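Local coordinates for protein thioredoxin (Bacillus cereus, PDB 3ZIT) that probably transfers electrons as a small thioredoxin-like redox protein of the glutaredoxin family, working through a CxxC disulfide, at residues A39-N42 against R43-D47; Q67-K70 against L71-L74. The protein carries 1 engineered substitution. All blocks are in the same frame, centred on the assembly; numbering follows the deposited sequence. Where two conformers were deposited one is given.

Contact 1 (A39-N42 against R43-D47)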
loop_
_atom_site.group_PDB
_atom_site.type_symbol
_atom_site.label_atom_id
_atom_site.label_comp_id
_atom_site.label_asym_id
_atom_site.label_seq_id
_atom_site.Cartn_x
_atom_site.Cartn_y
_atom_site.Cartn_z
ATOM N N ALA B 39 -22.962 7.238 11.033
ATOM C CA ALA B 39 -23.000 6.032 11.846
ATOM C C ALA B 39 -21.667 5.316 11.858
ATOM O O ALA B 39 -21.152 4.851 12.878
ATOM C CB ALA B 39 -24.087 5.054 11.367
ATOM N N ALA B 40 -21.044 5.212 10.661
ATOM C CA ALA B 40 -19.727 4.624 10.513
ATOM C C ALA B 40 -18.668 5.428 11.320
ATOM O O ALA B 40 -17.830 4.824 12.002
ATOM C CB ALA B 40 -19.332 4.577 9.051
ATOM N N ARG B 41 -18.765 6.745 11.260
ATOM C CA ARG B 41 -17.853 7.586 12.037
ATOM C C ARG B 41 -17.966 7.282 13.514
ATOM O O ARG B 41 -16.969 7.210 14.254
ATOM C CB ARG B 41 -18.130 9.045 11.717
ATOM C CG ARG B 41 -17.248 9.979 12.481
ATOM C CD ARG B 41 -17.697 11.378 12.222
ATOM N NE ARG B 41 -16.702 12.383 12.470
ATOM C CZ ARG B 41 -15.747 12.783 11.634
ATOM N NH1 ARG B 41 -15.582 12.263 10.392
ATOM N NH2 ARG B 41 -14.924 13.724 12.058
ATOM N N ASN B 42 -19.220 7.124 13.988
ATOM C CA ASN B 42 -19.419 6.833 15.404
ATOM C C ASN B 42 -18.906 5.456 15.761
ATOM O O ASN B 42 -18.354 5.312 16.855
ATOM C CB ASN B 42 -20.917 6.989 15.698
ATOM C CG ASN B 42 -21.312 8.446 15.816
ATOM O OD1 ASN B 42 -20.462 9.299 16.010
ATOM N ND2 ASN B 42 -22.601 8.726 15.698
ATOM N N ARG B 43 -19.047 4.462 14.882
ATOM C CA ARG B 43 -18.443 3.198 15.199
ATOM C C ARG B 43 -16.890 3.273 15.301
ATOM O O ARG B 43 -16.316 2.723 16.231
ATOM C CB ARG B 43 -18.775 2.091 14.171
ATOM C CG ARG B 43 -20.270 1.783 14.146
ATOM C CD ARG B 43 -20.541 0.501 13.387
ATOM N NE ARG B 43 -20.139 0.565 11.944
ATOM C CZ ARG B 43 -20.841 1.137 10.977
ATOM N NH1 ARG B 43 -22.046 1.697 11.154
ATOM N NH2 ARG B 43 -20.362 1.113 9.744
ATOM N N LEU B 44 -16.262 3.948 14.345
ATOM C CA LEU B 44 -14.817 4.159 14.351
ATOM C C LEU B 44 -14.363 4.728 15.715
ATOM O O LEU B 44 -13.453 4.207 16.347
ATOM C CB LEU B 44 -14.432 5.095 13.203
ATOM C CG LEU B 44 -12.948 5.462 13.151
ATOM C CD1 LEU B 44 -12.139 4.252 12.693
ATOM C CD2 LEU B 44 -12.737 6.650 12.295
ATOM N N LEU B 45 -14.995 5.822 16.106
ATOM C CA LEU B 45 -14.544 6.630 17.264
ATOM C C LEU B 45 -14.938 5.980 18.553
ATOM O O LEU B 45 -14.127 5.946 19.468
ATOM C CB LEU B 45 -15.189 8.015 17.179
ATOM C CG LEU B 45 -14.640 8.942 16.145
ATOM C CD1 LEU B 45 -15.549 10.167 15.990
ATOM C CD2 LEU B 45 -13.215 9.334 16.362
ATOM N N TYR B 46 -16.149 5.492 18.655
ATOM C CA TYR B 46 -16.705 5.091 19.985
ATOM C C TYR B 46 -16.683 3.582 20.117
ATOM O O TYR B 46 -16.659 3.144 21.233
ATOM C CB TYR B 46 -18.129 5.721 20.169
ATOM C CG TYR B 46 -18.133 7.273 20.055
ATOM C CD1 TYR B 46 -17.660 8.108 21.072
ATOM C CD2 TYR B 46 -18.624 7.899 18.928
ATOM C CE1 TYR B 46 -17.628 9.525 20.916
ATOM C CE2 TYR B 46 -18.528 9.278 18.730
ATOM C CZ TYR B 46 -17.986 10.079 19.714
ATOM O OH TYR B 46 -17.893 11.479 19.522
ATOM N N ASP B 47 -16.947 2.773 19.114
ATOM C CA ASP B 47 -16.899 1.330 19.239
ATOM C C ASP B 47 -15.527 0.775 19.125
ATOM O O ASP B 47 -15.100 -0.114 19.860
ATOM C CB ASP B 47 -17.723 0.582 18.151
ATOM C CG ASP B 47 -19.173 0.840 18.214
ATOM O OD1 ASP B 47 -19.628 1.517 19.141
ATOM O OD2 ASP B 47 -19.837 0.282 17.310
#
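The guanidinium of R43 lies flat against the backbone of A40, whose CA stands 3.5 Å above one face, displaced toward the rim of the group. NH2 reaches the methyl of the same residue, at 3.7 Å from A40 CB, while A39 CB packs near NH1. A bend at chi3 (-63°) folds the R43 chain back along the helix instead of letting it run straight out, which brings the planar end beside residues three and four positions earlier. The group is fixed further by NE, which is hydrogen-bonded to the hydroxyl of Y7, and by a cation-pi contact with F32. The Y46 ring has L45 CB over one face and N42 CA in plane at an edge. N42 and Y46 extend side by side in the same direction, the amide and ring planes 62° apart, and N42 OD1 approaches Y46 CE2 to 3.3 Å. R41 and L45 form a similar pair, with R41 CG 3.9 Å from L45 CD1. In the conformer described, the extended R41 chain continues past the leucine and NH1 is hydrogen-bonded to the V34 carbonyl.

Four backbone hydrogen bonds join 39-42 to 43-47. The straightest joins L44 N to A40 O (3.0 Å, 172° at the hydrogen); Y46 N reaches N42 O at 2.9 Å. After these, the weak bond from D47 N to R43 O accompanies a wider, pi-type turn over 43-47. L44 and A40 turn inward onto Y7 of strand 4-8, whereas N42 and Y46 lie on an exposed side. The arrangement is that of an amphipathic alpha-helix with i to i+4 side-chain pairs, here the helix that follows strand 30-33 and packs against the central sheet of the thioredoxin fold.

Contact 2 (Q67-K70 against L71-L74)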
loop_
_atom_site.group_PDB
_atom_site.type_symbol
_atom_site.label_atom_id
_atom_site.label_comp_id
_atom_site.label_asym_id
_atom_site.label_seq_id
_atom_site.Cartn_x
_atom_site.Cartn_y
_atom_site.Cartn_z
ATOM N N GLN B 67 -0.885 -0.089 8.879
ATOM C CA GLN B 67 -0.165 -1.237 9.432
ATOM C C GLN B 67 -0.316 -2.377 8.431
ATOM O O GLN B 67 -1.092 -3.343 8.668
ATOM C CB GLN B 67 -0.699 -1.686 10.793
ATOM C CG GLN B 67 -0.601 -0.607 11.865
ATOM C CD GLN B 67 -0.989 -1.220 13.196
ATOM O OE1 GLN B 67 -0.363 -2.200 13.651
ATOM N NE2 GLN B 67 -1.965 -0.664 13.906
ATOM N N ILE B 68 0.483 -2.347 7.383
ATOM C CA ILE B 68 0.293 -3.358 6.308
ATOM C C ILE B 68 0.658 -4.767 6.768
ATOM O O ILE B 68 -0.059 -5.722 6.471
ATOM C CB ILE B 68 1.105 -2.971 5.070
ATOM C CG1 ILE B 68 0.644 -1.648 4.479
ATOM C CG2 ILE B 68 1.057 -4.085 4.031
ATOM C CD1 ILE B 68 -0.852 -1.598 4.049
ATOM N N GLU B 69 1.798 -4.919 7.472
ATOM C CA GLU B 69 2.219 -6.268 7.912
ATOM C C GLU B 69 1.212 -6.864 8.900
ATOM O O GLU B 69 0.903 -8.030 8.826
ATOM C CB GLU B 69 3.656 -6.275 8.457
ATOM C CG GLU B 69 4.677 -6.069 7.351
ATOM C CD GLU B 69 6.021 -6.789 7.501
ATOM O OE1 GLU B 69 6.817 -6.408 8.401
ATOM O OE2 GLU B 69 6.320 -7.721 6.735
ATOM N N LYS B 70 0.673 -6.054 9.780
ATOM C CA LYS B 70 -0.322 -6.564 10.756
ATOM C C LYS B 70 -1.579 -6.953 10.003
ATOM O O LYS B 70 -2.173 -7.991 10.281
ATOM C CB LYS B 70 -0.625 -5.454 11.755
ATOM C CG LYS B 70 -1.640 -5.819 12.779
ATOM C CD LYS B 70 -1.144 -6.798 13.675
ATOM C CE LYS B 70 -1.992 -6.917 14.944
ATOM N NZ LYS B 70 -1.493 -8.006 15.763
ATOM N N LEU B 71 -2.009 -6.195 9.010
ATOM C CA LEU B 71 -3.152 -6.639 8.162
ATOM C C LEU B 71 -2.882 -7.976 7.500
ATOM O O LEU B 71 -3.764 -8.824 7.481
ATOM C CB LEU B 71 -3.429 -5.577 7.137
ATOM C CG LEU B 71 -3.981 -4.312 7.462
ATOM C CD1 LEU B 71 -4.386 -3.739 5.988
ATOM C CD2 LEU B 71 -5.244 -4.435 8.220
ATOM N N GLN B 72 -1.709 -8.099 6.902
ATOM C CA GLN B 72 -1.389 -9.321 6.224
ATOM C C GLN B 72 -1.514 -10.475 7.185
ATOM O O GLN B 72 -2.029 -11.531 6.803
ATOM C CB GLN B 72 0.041 -9.283 5.712
ATOM C CG GLN B 72 0.263 -8.544 4.503
ATOM C CD GLN B 72 1.601 -8.907 3.926
ATOM O OE1 GLN B 72 1.742 -8.969 2.728
ATOM N NE2 GLN B 72 2.590 -9.134 4.775
ATOM N N GLN B 73 -0.929 -10.352 8.401
ATOM C CA GLN B 73 -0.966 -11.412 9.375
ATOM C C GLN B 73 -2.393 -11.778 9.746
ATOM O O GLN B 73 -2.764 -12.912 9.694
ATOM C CB GLN B 73 -0.203 -10.956 10.666
ATOM C CG GLN B 73 1.318 -10.903 10.645
ATOM C CD GLN B 73 1.962 -10.055 11.732
ATOM O OE1 GLN B 73 1.455 -9.753 12.895
ATOM N NE2 GLN B 73 3.178 -9.666 11.375
ATOM N N LEU B 74 -3.193 -10.785 10.073
ATOM C CA LEU B 74 -4.575 -11.060 10.529
ATOM C C LEU B 74 -5.476 -11.613 9.440
ATOM O O LEU B 74 -6.431 -12.291 9.707
ATOM C CB LEU B 74 -5.175 -9.803 11.130
ATOM C CG LEU B 74 -4.586 -9.365 12.451
ATOM C CD1 LEU B 74 -5.212 -8.072 12.868
ATOM C CD2 LEU B 74 -4.634 -10.432 13.583
HETATM O O HOH W 1 2.965 -9.807 7.655
#
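Q67 occupies the N-cap position of the last helix of the thioredoxin fold, 68-75, and its carbonyl receives the first backbone bond of the helix, from L71 N at 3.0 Å. Its side-chain amide turns back to the preceding strand, NE2 being hydrogen-bonded to the A64 carbonyl at the end of strand 61-64. L71 runs alongside the cap carbonyl, its CG 3.3 Å from Q67 O, and continues inward to V18, V56, I58 and V63.

I68 is buried against V18 and F21 of helix 13-24, while its carbonyl accepts Q72 N at 2.9 Å. At E69 the polar side of the helix begins. The E69 carbonyl has two donors, Q73 N and a water, and the backbone N is hydrogen-bonded to the OE2 of E69 of the second subunit, so this first turn also meets the second subunit of the assembly. In the conformer described, Q73 CG passes 3.4 Å from E69 O.

K70 has CG anti to its own N (chi1 179°) and a bend at chi2 (69°), which carries its aliphatic part past two side chains of the next turn. It crosses this conformer of Q73 at about a right angle, and its CE lies 4.0 Å from L74 CD1. The water on the polar side joins the two segments: it donates to E69 O and accepts from Q72 NE2, each at 3.0 Å.

Overall arrangement
Contacts 1 and 2 are single-helix contacts on opposite sides of the chain's centre, their centres 22 Å apart and their nearest atoms about 11 Å apart, without touching. They follow each other along the chain, with strands 55-58 and 61-64 between them. The two helices sit on different parts of the four-stranded sheet, and contact 2 is placed against helix 13-24. That helix directly follows C12 and includes C15, the two cysteines of the redox disulfide, so contact 2 packs against the helix carrying the CxxC motif. In the assembly, 67-74 also reaches the second subunit, while 39-47 touches no other chain.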